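Local coordinates for protein glycoside Hydrolase (Bacteroides uniformis, PDB 5TA0) that probably hydrolyses agarose chains as a family GH86 glycoside hydrolase with an alpha/beta barrel, and binds the oligosaccharide neoagarooctaose, at residues A[119-122]-A[127-130]; A[145-150]-A[223-228]; A[157-160]-A[165-168]; A[182-185]-A[191-194]. One frame throughout, in Å; residues are numbered along the deposited sequence.

Interaction 1 of 4, residues A[119-122]-A[127-130]; sequences KRYV and VHPY. With EDO (1,2-ethanediol), chain B.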
loop_
_atom_site.group_PDB
_atom_site.type_symbol
_atom_site.label_atom_id
_atom_site.label_comp_id
_atom_site.label_asym_id
_atom_site.label_seq_id
_atom_site.Cartn_x
_atom_site.Cartn_y
_atom_site.Cartn_z
ATOM N N LYS A 119 -18.387 17.768 -20.545
ATOM C CA LYS A 119 -18.968 17.516 -21.877
ATOM C C LYS A 119 -18.168 16.459 -22.627
ATOM O O LYS A 119 -18.773 15.547 -23.231
ATOM C CB LYS A 119 -19.093 18.815 -22.685
ATOM C CG LYS A 119 -19.706 18.625 -24.058
ATOM C CD LYS A 119 -19.959 19.960 -24.727
ATOM C CE LYS A 119 -20.342 19.793 -26.189
ATOM N NZ LYS A 119 -20.967 21.045 -26.700
ATOM N N ARG A 120 -16.841 16.539 -22.568
ATOM C CA ARG A 120 -15.987 15.559 -23.215
ATOM C C ARG A 120 -16.186 14.167 -22.623
ATOM O O ARG A 120 -16.223 13.189 -23.363
ATOM C CB ARG A 120 -14.517 15.969 -23.142
ATOM C CG ARG A 120 -13.611 15.086 -23.979
ATOM C CD ARG A 120 -12.422 15.845 -24.545
ATOM N NE ARG A 120 -11.400 16.122 -23.547
ATOM C CZ ARG A 120 -11.292 17.267 -22.881
ATOM N NH1 ARG A 120 -12.150 18.255 -23.112
ATOM N NH2 ARG A 120 -10.330 17.417 -21.979
ATOM N N TYR A 121 -16.337 14.068 -21.300
ATOM C CA TYR A 121 -16.615 12.771 -20.666
ATOM C C TYR A 121 -17.976 12.210 -21.117
ATOM O O TYR A 121 -18.084 11.027 -21.492
ATOM C CB TYR A 121 -16.544 12.859 -19.123
ATOM C CG TYR A 121 -16.642 11.485 -18.522
ATOM C CD1 TYR A 121 -15.506 10.721 -18.270
ATOM C CD2 TYR A 121 -17.890 10.892 -18.254
ATOM C CE1 TYR A 121 -15.617 9.446 -17.780
ATOM C CE2 TYR A 121 -17.997 9.616 -17.780
ATOM C CZ TYR A 121 -16.849 8.882 -17.522
ATOM O OH TYR A 121 -16.947 7.589 -17.040
ATOM N N VAL A 122 -18.989 13.067 -21.096
ATOM C CA VAL A 122 -20.340 12.699 -21.505
ATOM C C VAL A 122 -20.381 12.154 -22.935
ATOM O O VAL A 122 -21.109 11.189 -23.190
ATOM C CB VAL A 122 -21.275 13.918 -21.332
ATOM C CG1 VAL A 122 -22.583 13.746 -22.110
ATOM C CG2 VAL A 122 -21.539 14.160 -19.849
ATOM N N VAL A 127 -16.300 4.630 -23.020
ATOM C CA VAL A 127 -15.718 4.326 -21.726
ATOM C C VAL A 127 -16.778 4.089 -20.655
ATOM O O VAL A 127 -16.476 3.508 -19.627
ATOM C CB VAL A 127 -14.723 5.406 -21.249
ATOM C CG1 VAL A 127 -13.734 5.787 -22.348
ATOM C CG2 VAL A 127 -15.422 6.618 -20.629
ATOM N N HIS A 128 -18.031 4.521 -20.870
ATOM C CA HIS A 128 -19.019 4.461 -19.799
ATOM C C HIS A 128 -19.268 3.046 -19.235
ATOM O O HIS A 128 -19.427 2.888 -18.031
ATOM C CB HIS A 128 -20.335 5.112 -20.223
ATOM C CG HIS A 128 -20.188 6.563 -20.568
ATOM N ND1 HIS A 128 -21.153 7.268 -21.252
ATOM C CD2 HIS A 128 -19.172 7.437 -20.358
ATOM C CE1 HIS A 128 -20.746 8.509 -21.445
ATOM N NE2 HIS A 128 -19.542 8.641 -20.914
ATOM N N PRO A 129 -19.250 2.000 -20.104
ATOM C CA PRO A 129 -19.424 0.638 -19.582
ATOM C C PRO A 129 -18.311 0.158 -18.645
ATOM O O PRO A 129 -18.503 -0.850 -17.970
ATOM C CB PRO A 129 -19.489 -0.219 -20.852
ATOM C CG PRO A 129 -20.010 0.710 -21.896
ATOM C CD PRO A 129 -19.307 2.007 -21.583
ATOM N N TYR A 130 -17.178 0.864 -18.611
ATOM C CA TYR A 130 -16.078 0.500 -17.720
ATOM C C TYR A 130 -16.122 1.215 -16.376
ATOM O O TYR A 130 -15.245 0.985 -15.546
ATOM C CB TYR A 130 -14.742 0.748 -18.416
ATOM C CG TYR A 130 -14.514 -0.201 -19.564
ATOM C CD1 TYR A 130 -13.912 -1.427 -19.349
ATOM C CD2 TYR A 130 -14.877 0.130 -20.867
ATOM C CE1 TYR A 130 -13.684 -2.305 -20.392
ATOM C CE2 TYR A 130 -14.669 -0.756 -21.918
ATOM C CZ TYR A 130 -14.065 -1.966 -21.665
ATOM O OH TYR A 130 -13.824 -2.873 -22.699
HETATM C C1 EDO B . -16.431 -4.629 -20.003
HETATM O O1 EDO B . -16.985 -5.674 -20.802
HETATM C C2 EDO B . -17.326 -3.413 -20.119
HETATM O O2 EDO B . -18.374 -3.566 -19.163
#

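Interaction 2 of 4, residues A[145-150]-A[223-228]; sequences FYPDGT and FEFHST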
loop_
_atom_site.group_PDB
_atom_site.type_symbol
_atom_site.label_atom_id
_atom_site.label_comp_id
_atom_site.label_asym_id
_atom_site.label_seq_id
_atom_site.Cartn_x
_atom_site.Cartn_y
_atom_site.Cartn_z
ATOM N N PHE A 145 -0.876 24.048 -6.223
ATOM C CA PHE A 145 -1.932 23.912 -5.197
ATOM C C PHE A 145 -1.484 24.376 -3.809
ATOM O O PHE A 145 -2.258 25.036 -3.103
ATOM C CB PHE A 145 -2.418 22.445 -5.154
ATOM C CG PHE A 145 -3.586 22.204 -4.224
ATOM C CD1 PHE A 145 -4.838 22.701 -4.512
ATOM C CD2 PHE A 145 -3.419 21.482 -3.067
ATOM C CE1 PHE A 145 -5.921 22.449 -3.677
ATOM C CE2 PHE A 145 -4.503 21.232 -2.227
ATOM C CZ PHE A 145 -5.746 21.722 -2.528
ATOM N N TYR A 146 -0.262 24.041 -3.388
ATOM C CA TYR A 146 0.222 24.492 -2.078
ATOM C C TYR A 146 0.537 25.991 -2.186
ATOM O O TYR A 146 1.276 26.383 -3.064
ATOM C CB TYR A 146 1.470 23.772 -1.610
ATOM C CG TYR A 146 1.768 23.992 -0.151
ATOM C CD1 TYR A 146 0.908 23.514 0.829
ATOM C CD2 TYR A 146 2.889 24.694 0.279
ATOM C CE1 TYR A 146 1.178 23.694 2.178
ATOM C CE2 TYR A 146 3.161 24.853 1.633
ATOM C CZ TYR A 146 2.290 24.353 2.572
ATOM O OH TYR A 146 2.527 24.505 3.922
ATOM N N PRO A 147 -0.071 26.812 -1.324
ATOM C CA PRO A 147 0.010 28.263 -1.555
ATOM C C PRO A 147 1.289 28.869 -0.995
ATOM O O PRO A 147 1.284 29.468 0.079
ATOM C CB PRO A 147 -1.279 28.785 -0.902
ATOM C CG PRO A 147 -1.597 27.794 0.157
ATOM C CD PRO A 147 -1.076 26.471 -0.301
ATOM N N ASP A 148 2.382 28.685 -1.741
ATOM C CA ASP A 148 3.720 29.185 -1.392
ATOM C C ASP A 148 4.148 30.359 -2.270
ATOM O O ASP A 148 5.319 30.713 -2.295
ATOM C CB ASP A 148 4.749 28.055 -1.480
ATOM C CG ASP A 148 4.900 27.491 -2.881
ATOM O OD1 ASP A 148 5.642 26.498 -3.054
ATOM O OD2 ASP A 148 4.267 27.988 -3.841
ATOM N N GLY A 149 3.212 30.948 -3.014
ATOM C CA GLY A 149 3.519 32.054 -3.923
ATOM C C GLY A 149 3.735 31.609 -5.371
ATOM O O GLY A 149 3.930 32.457 -6.235
ATOM N N THR A 150 3.724 30.313 -5.669
ATOM C CA THR A 150 3.923 29.854 -7.049
ATOM C C THR A 150 2.748 30.292 -7.917
ATOM O O THR A 150 1.573 30.015 -7.597
ATOM C CB THR A 150 4.062 28.340 -7.135
ATOM O OG1 THR A 150 5.151 27.911 -6.308
ATOM C CG2 THR A 150 4.324 27.885 -8.579
ATOM N N PHE A 223 0.349 20.529 7.914
ATOM C CA PHE A 223 -0.672 19.717 8.595
ATOM C C PHE A 223 -1.963 20.496 8.848
ATOM O O PHE A 223 -3.068 19.973 8.622
ATOM C CB PHE A 223 -0.065 19.081 9.856
ATOM C CG PHE A 223 1.132 18.232 9.588
ATOM C CD1 PHE A 223 1.316 17.573 8.364
ATOM C CD2 PHE A 223 2.117 18.066 10.559
ATOM C CE1 PHE A 223 2.411 16.789 8.137
ATOM C CE2 PHE A 223 3.220 17.273 10.332
ATOM C CZ PHE A 223 3.374 16.627 9.109
ATOM N N GLU A 224 -1.829 21.753 9.314
ATOM C CA GLU A 224 -2.984 22.644 9.501
ATOM C C GLU A 224 -3.735 22.785 8.179
ATOM O O GLU A 224 -4.964 22.702 8.152
ATOM C CB GLU A 224 -2.592 24.063 10.012
ATOM C CG GLU A 224 -2.281 24.190 11.513
ATOM C CD GLU A 224 -1.922 25.608 12.004
ATOM O OE1 GLU A 224 -2.326 26.607 11.373
ATOM O OE2 GLU A 224 -1.189 25.660 13.001
ATOM N N PHE A 225 -2.986 22.999 7.089
ATOM C CA PHE A 225 -3.556 23.113 5.736
ATOM C C PHE A 225 -4.494 21.950 5.414
ATOM O O PHE A 225 -5.537 22.153 4.812
ATOM C CB PHE A 225 -2.379 23.223 4.764
ATOM C CG PHE A 225 -2.701 23.165 3.292
ATOM C CD1 PHE A 225 -3.003 24.326 2.600
ATOM C CD2 PHE A 225 -2.549 21.997 2.570
ATOM C CE1 PHE A 225 -3.222 24.299 1.238
ATOM C CE2 PHE A 225 -2.747 21.980 1.210
ATOM C CZ PHE A 225 -3.080 23.130 0.541
ATOM N N HIS A 226 -4.155 20.743 5.839
ATOM C CA HIS A 226 -5.016 19.604 5.584
ATOM C C HIS A 226 -6.412 19.754 6.211
ATOM O O HIS A 226 -7.404 19.416 5.579
ATOM C CB HIS A 226 -4.380 18.292 6.058
ATOM C CG HIS A 226 -3.384 17.726 5.092
ATOM N ND1 HIS A 226 -2.154 18.285 4.843
ATOM C CD2 HIS A 226 -3.462 16.644 4.285
ATOM C CE1 HIS A 226 -1.525 17.580 3.917
ATOM N NE2 HIS A 226 -2.286 16.562 3.577
ATOM N N SER A 227 -6.497 20.238 7.441
ATOM C CA SER A 227 -7.818 20.461 8.062
ATOM C C SER A 227 -8.622 21.484 7.273
ATOM O O SER A 227 -9.808 21.305 7.038
ATOM C CB SER A 227 -7.656 20.934 9.491
ATOM O OG SER A 227 -7.082 19.914 10.306
ATOM N N THR A 228 -7.949 22.548 6.834
ATOM C CA THR A 228 -8.634 23.587 6.070
ATOM C C THR A 228 -9.112 23.064 4.717
ATOM O O THR A 228 -10.241 23.340 4.297
ATOM C CB THR A 228 -7.725 24.802 5.951
ATOM O OG1 THR A 228 -7.500 25.310 7.287
ATOM C CG2 THR A 228 -8.353 25.907 5.076
#

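Interaction 3 of 4, residues A[157-160]-A[165-168]; sequences ALSQ and DEPF. With EDO (1,2-ethanediol), chain N.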
loop_
_atom_site.group_PDB
_atom_site.type_symbol
_atom_site.label_atom_id
_atom_site.label_comp_id
_atom_site.label_asym_id
_atom_site.label_seq_id
_atom_site.Cartn_x
_atom_site.Cartn_y
_atom_site.Cartn_z
ATOM N N ALA A 157 -1.132 33.708 -8.021
ATOM C CA ALA A 157 -0.825 32.676 -7.019
ATOM C C ALA A 157 -1.998 32.489 -6.060
ATOM O O ALA A 157 -2.640 33.471 -5.670
ATOM C CB ALA A 157 0.401 33.071 -6.224
ATOM N N LEU A 158 -2.271 31.241 -5.662
ATOM C CA LEU A 158 -3.309 30.995 -4.683
ATOM C C LEU A 158 -3.016 31.767 -3.387
ATOM O O LEU A 158 -1.868 31.895 -2.960
ATOM C CB LEU A 158 -3.469 29.500 -4.416
ATOM C CG LEU A 158 -4.247 28.732 -5.492
ATOM C CD1 LEU A 158 -3.973 27.252 -5.455
ATOM C CD2 LEU A 158 -5.748 28.998 -5.404
ATOM N N SER A 159 -4.066 32.267 -2.748
ATOM C CA SER A 159 -3.945 33.078 -1.561
ATOM C C SER A 159 -3.085 32.444 -0.487
ATOM O O SER A 159 -3.283 31.273 -0.171
ATOM C CB SER A 159 -5.322 33.355 -0.973
ATOM O OG SER A 159 -5.165 34.239 0.121
ATOM N N GLN A 160 -2.155 33.215 0.073
ATOM C CA GLN A 160 -1.269 32.737 1.153
ATOM C C GLN A 160 -1.718 33.197 2.537
ATOM O O GLN A 160 -1.045 32.923 3.525
ATOM C CB GLN A 160 0.157 33.201 0.914
ATOM C CG GLN A 160 0.713 32.738 -0.413
ATOM C CD GLN A 160 2.114 33.231 -0.642
ATOM O OE1 GLN A 160 2.327 34.145 -1.438
ATOM N NE2 GLN A 160 3.069 32.645 0.060
ATOM N N ASP A 165 -10.629 34.495 9.627
ATOM C CA ASP A 165 -11.695 34.237 8.654
ATOM C C ASP A 165 -11.199 33.515 7.401
ATOM O O ASP A 165 -12.003 32.893 6.712
ATOM C CB ASP A 165 -12.391 35.535 8.231
ATOM C CG ASP A 165 -13.204 36.167 9.353
ATOM O OD1 ASP A 165 -13.732 35.436 10.226
ATOM O OD2 ASP A 165 -13.317 37.411 9.333
ATOM N N GLU A 166 -9.896 33.608 7.115
ATOM C CA GLU A 166 -9.305 32.966 5.930
ATOM C C GLU A 166 -8.069 32.185 6.364
ATOM O O GLU A 166 -6.942 32.616 6.143
ATOM C CB GLU A 166 -8.978 33.998 4.859
ATOM C CG GLU A 166 -8.637 33.361 3.523
ATOM C CD GLU A 166 -8.169 34.327 2.469
ATOM O OE1 GLU A 166 -8.558 35.510 2.497
ATOM O OE2 GLU A 166 -7.390 33.921 1.582
ATOM N N PRO A 167 -8.282 31.011 6.981
ATOM C CA PRO A 167 -7.142 30.211 7.405
ATOM C C PRO A 167 -6.338 29.711 6.214
ATOM O O PRO A 167 -6.867 29.583 5.110
ATOM C CB PRO A 167 -7.769 29.039 8.178
ATOM C CG PRO A 167 -9.173 29.028 7.770
ATOM C CD PRO A 167 -9.553 30.441 7.471
ATOM N N PHE A 168 -5.068 29.454 6.454
ATOM C CA PHE A 168 -4.145 29.041 5.386
ATOM C C PHE A 168 -4.678 27.871 4.581
ATOM O O PHE A 168 -4.992 26.819 5.111
ATOM C CB PHE A 168 -2.822 28.662 6.006
ATOM C CG PHE A 168 -1.765 28.338 5.010
ATOM C CD1 PHE A 168 -1.233 29.335 4.217
ATOM C CD2 PHE A 168 -1.265 27.031 4.892
ATOM C CE1 PHE A 168 -0.244 29.049 3.313
ATOM C CE2 PHE A 168 -0.279 26.747 3.976
ATOM C CZ PHE A 168 0.240 27.751 3.207
HETATM C C1 EDO N . -3.019 36.986 -3.620
HETATM O O1 EDO N . -3.059 38.254 -4.221
HETATM C C2 EDO N . -1.686 36.373 -3.968
HETATM O O2 EDO N . -1.645 35.073 -3.412
#

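Interaction 4 of 4, residues A[182-185]-A[191-194]; sequences EYFG and GEPK. With EDO (1,2-ethanediol), chain J.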
loop_
_atom_site.group_PDB
_atom_site.type_symbol
_atom_site.label_atom_id
_atom_site.label_comp_id
_atom_site.label_asym_id
_atom_site.label_seq_id
_atom_site.Cartn_x
_atom_site.Cartn_y
_atom_site.Cartn_z
ATOM N N GLU A 182 -18.219 20.838 -9.687
ATOM C CA GLU A 182 -18.497 21.287 -11.061
ATOM C C GLU A 182 -18.205 20.214 -12.101
ATOM O O GLU A 182 -18.964 20.042 -13.065
ATOM C CB GLU A 182 -17.692 22.552 -11.410
ATOM C CG GLU A 182 -17.982 23.801 -10.569
ATOM C CD GLU A 182 -19.290 24.486 -10.852
ATOM O OE1 GLU A 182 -20.095 24.009 -11.678
ATOM O OE2 GLU A 182 -19.487 25.548 -10.214
ATOM N N TYR A 183 -17.123 19.470 -11.941
ATOM C CA TYR A 183 -16.727 18.514 -12.964
ATOM C C TYR A 183 -17.495 17.181 -12.887
ATOM O O TYR A 183 -17.954 16.679 -13.916
ATOM C CB TYR A 183 -15.208 18.245 -12.881
ATOM C CG TYR A 183 -14.807 17.117 -13.809
ATOM C CD1 TYR A 183 -15.016 17.219 -15.179
ATOM C CD2 TYR A 183 -14.315 15.906 -13.311
ATOM C CE1 TYR A 183 -14.723 16.175 -16.030
ATOM C CE2 TYR A 183 -14.007 14.849 -14.163
ATOM C CZ TYR A 183 -14.217 14.992 -15.531
ATOM O OH TYR A 183 -13.979 13.959 -16.411
ATOM N N PHE A 184 -17.629 16.585 -11.713
ATOM C CA PHE A 184 -18.150 15.197 -11.599
ATOM C C PHE A 184 -19.674 15.160 -11.634
ATOM O O PHE A 184 -20.344 16.081 -11.172
ATOM C CB PHE A 184 -17.633 14.524 -10.331
ATOM C CG PHE A 184 -16.126 14.330 -10.310
ATOM C CD1 PHE A 184 -15.526 13.278 -10.997
ATOM C CD2 PHE A 184 -15.315 15.241 -9.638
ATOM C CE1 PHE A 184 -14.144 13.123 -10.971
ATOM C CE2 PHE A 184 -13.944 15.108 -9.635
ATOM C CZ PHE A 184 -13.363 14.033 -10.284
ATOM N N GLY A 185 -20.197 14.062 -12.153
ATOM C CA GLY A 185 -21.636 13.775 -12.123
ATOM C C GLY A 185 -21.905 12.470 -11.432
ATOM O O GLY A 185 -21.302 12.163 -10.415
ATOM N N GLY A 191 -22.060 12.653 -16.474
ATOM C CA GLY A 191 -20.702 13.057 -16.114
ATOM C C GLY A 191 -19.973 11.959 -15.369
ATOM O O GLY A 191 -20.548 10.951 -14.992
ATOM N N GLU A 192 -18.669 12.163 -15.180
ATOM C CA GLU A 192 -17.825 11.160 -14.531
ATOM C C GLU A 192 -18.268 10.937 -13.086
ATOM O O GLU A 192 -18.510 11.887 -12.367
ATOM C CB GLU A 192 -16.376 11.642 -14.567
ATOM C CG GLU A 192 -15.413 10.628 -13.975
ATOM C CD GLU A 192 -13.955 10.997 -14.136
ATOM O OE1 GLU A 192 -13.575 11.689 -15.088
ATOM O OE2 GLU A 192 -13.148 10.517 -13.289
ATOM N N PRO A 193 -18.355 9.689 -12.629
ATOM C CA PRO A 193 -18.672 9.468 -11.232
ATOM C C PRO A 193 -17.749 10.191 -10.254
ATOM O O PRO A 193 -16.554 10.350 -10.512
ATOM C CB PRO A 193 -18.544 7.948 -11.081
ATOM C CG PRO A 193 -18.852 7.449 -12.454
ATOM C CD PRO A 193 -18.231 8.420 -13.372
ATOM N N LYS A 194 -18.299 10.641 -9.139
ATOM C CA LYS A 194 -17.505 11.300 -8.106
ATOM C C LYS A 194 -16.370 10.387 -7.641
ATOM O O LYS A 194 -16.496 9.162 -7.626
ATOM C CB LYS A 194 -18.365 11.676 -6.894
ATOM C CG LYS A 194 -19.455 12.691 -7.175
ATOM C CD LYS A 194 -18.956 14.111 -7.073
ATOM C CE LYS A 194 -19.996 15.043 -7.703
ATOM N NZ LYS A 194 -19.591 16.463 -7.791
HETATM C C1 EDO J . -10.011 12.579 -15.082
HETATM O O1 EDO J . -10.928 11.751 -15.788
HETATM C C2 EDO J . -9.962 12.135 -13.642
HETATM O O2 EDO J . -11.141 12.534 -12.946
HETATM O O HOH W 1 -17.571 14.699 -15.780
HETATM O O HOH W 2 -21.093 9.998 -8.540
#

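Interaction 1 of 4, residues A[119-122]-A[127-130]
His128 NE2 donates to Tyr121 O over 2.9 Å, a nearly straight bond (162° at the hydrogen) that ties a side chain from the following loop to the last turn of helix 107-123. The carbonyl oxygen lies close to the plane of the imidazole, whereas the donor stands tilted from the carbonyl plane. Turned this way, the same ring edge also presents CE1 to Val122 O at 3.2 Å, so two successive carbonyls of the helix end face one imidazole. The negative end of the helix dipole would probably help keep the proton on NE2. The Tyr121 side chain lies beside this bond: its CG is anti to the backbone nitrogen (chi1 -172°), which brings CE2 within 3.6 Å of His128 CD2. The two ring planes differ by only 26°, yet the rings are so offset that little of one lies over the other. Further along, Val127 CG2 meets Tyr121 CE1 at 4.0 Å from an oblique direction. Were His128 replaced by a leucine, Tyr121 O would probably lose its side-chain donor and the phenol ring its aromatic neighbour. Beyond the contact, an ethanediol, probably from the crystallisation liquor, bonds to Pro129 O and lays its C2 over one face of the Tyr130 ring. The Tyr121 hydroxyl is hydrogen-bonded to Glu131 OE1, on the way to strand 134-140. Val127 and Tyr130 also pack on Arg70 of helix 69-76, so this helix-to-strand connection of the barrel lies between helix 107-123 and helix 69-76.

Interaction 2 of 4, residues A[145-150]-A[223-228]
Phe225 projects from helix 219-236 against Phe145, Tyr146 and Pro147, and its ring meets all three in turn. From CB the side chain runs anti to the backbone nitrogen (chi1 172°), directly at the loop. At the root of the ring, CG lies 4.1 Å from Tyr146 CE1. Along one flank the approach tightens: CE1 comes within 3.4 Å of Pro147 CD. Along the other, CE2 is 4.0 Å from Tyr146 CD1, an atom seated over the centre of the Phe225 face. This is an edge-to-face (T-shaped) pair, the tyrosine supplying the edge, with planes 71° apart. At the tip, CZ touches Phe145 CE2 at 3.6 Å, where the two rings meet obliquely. The resulting aromatic cluster is buried and joins the long connection leaving strand 134-140 to helix 219-236, which follows the next strand of the barrel, 197-199, in its outer shell; Ser172 of helix 170-183 also touches Phe225 and Pro147. Pro147 sits at the centre of an inverse gamma turn, closed by Asp148 N bonding to Tyr146 O. The chain then bends again in an Asx turn, in which Asp148 OD2 accepts from both Thr150 N and Thr150 OG1, the hydroxyl at 2.6 Å.

Interaction 3 of 4, residues A[157-160]-A[165-168]
The Phe168 ring meets Gln160 O at its edge: the oxygen lies near the ring plane, 3.7 Å from CD1, where the slightly positive rim hydrogens suit a carbonyl. Elsewhere the ring makes a cation-pi contact with Lys221 and packs against Pro147. The other flat group, the Glu166 carboxylate, is approached almost end-on at OE2 by Ser159 OG, which donates a hydrogen bond of 2.7 Å. Ser159 holds OG opposite its backbone nitrogen (chi1 -175°), and Glu166 is extended beyond CG, so that OE2 also passes 3.3 Å from Ser159 CB. The two segments belong to one excursion between strand 134-140 and helix 170-183 of the barrel, neither of them regular helix or strand; the bond and the ring-edge contact join the two sides of a short bend. A bound ethanediol, probably from the crystallisation liquor, donates to Ala157 O at 2.9 Å, outside this pairing. Asp162 OD1, within the bend, takes the Phe168 amide, and Lys161 N gives a weak bond to Ser159 OG. The serine hydroxyl thus donates to Glu166 while weakly accepting from a backbone amide, which is consistent with a charged carboxylate.

Interaction 4 of 4, residues A[182-185]-A[191-194]
Gly185 N bonds to Glu192 O at 2.8 Å, tying the end of helix 170-183 to the loop that doubles back toward strand 197-199, an alpha-to-beta connection of the barrel. Two waters extend this pairing. One donates to Tyr183 O (2.7 Å) and accepts from Glu192 N; the other donates to Gly185 O (2.9 Å) and accepts from Lys194 N, so carbonyls and amides too far apart to bond directly are still served. The close approach of Gly185 and Gly191 leaves little room for a CB at either. Among the side chains, Tyr183 OH donates to Glu192 OE1 over 2.7 Å, arriving on the anti side and 26° out of the carboxylate plane, with ring and carboxylate nearly perpendicular. An ethanediol, probably from the crystallisation liquor, spans the same acid, O1 donating to OE1 and O2 to OE2, while Asn56 ND2 bonds to the diol as well. OE1 therefore accepts from two hydroxyls. If Glu192 gave way to an alanine, the Tyr183 hydroxyl is likely to lose its charged acceptor and a gap to open beside the Phe184 ring. Lys194 folds back at chi2 (-86°) to lay CD along Phe184 CB; its ammonium makes only a weak bond to Phe184 O and finds a better acceptor in Ile180 O. Phe184 CD1, on the ring beyond that CB, comes within 3.1 Å of Pro193 O.

The four contacts fall into two touching pairs on the helical shell of the barrel. Interactions 1 and 4 share a border, where the Tyr121 ring packs against Gly191 and Glu192; each fastens the C-terminal end of a helix to the loop that follows it, and both do so with polar groups. Interactions 2 and 3 meet around Pro147, which touches Ser159 O, and both shape the long connection before helix 170-183. Their chemistry nevertheless diverges with depth: interaction 2 is buried and purely apolar across its segments, whereas interaction 3, nearer the surface, relies on a hydroxyl-carboxylate bond. Helix 170-183 begins beside that second pair and ends in interaction 4.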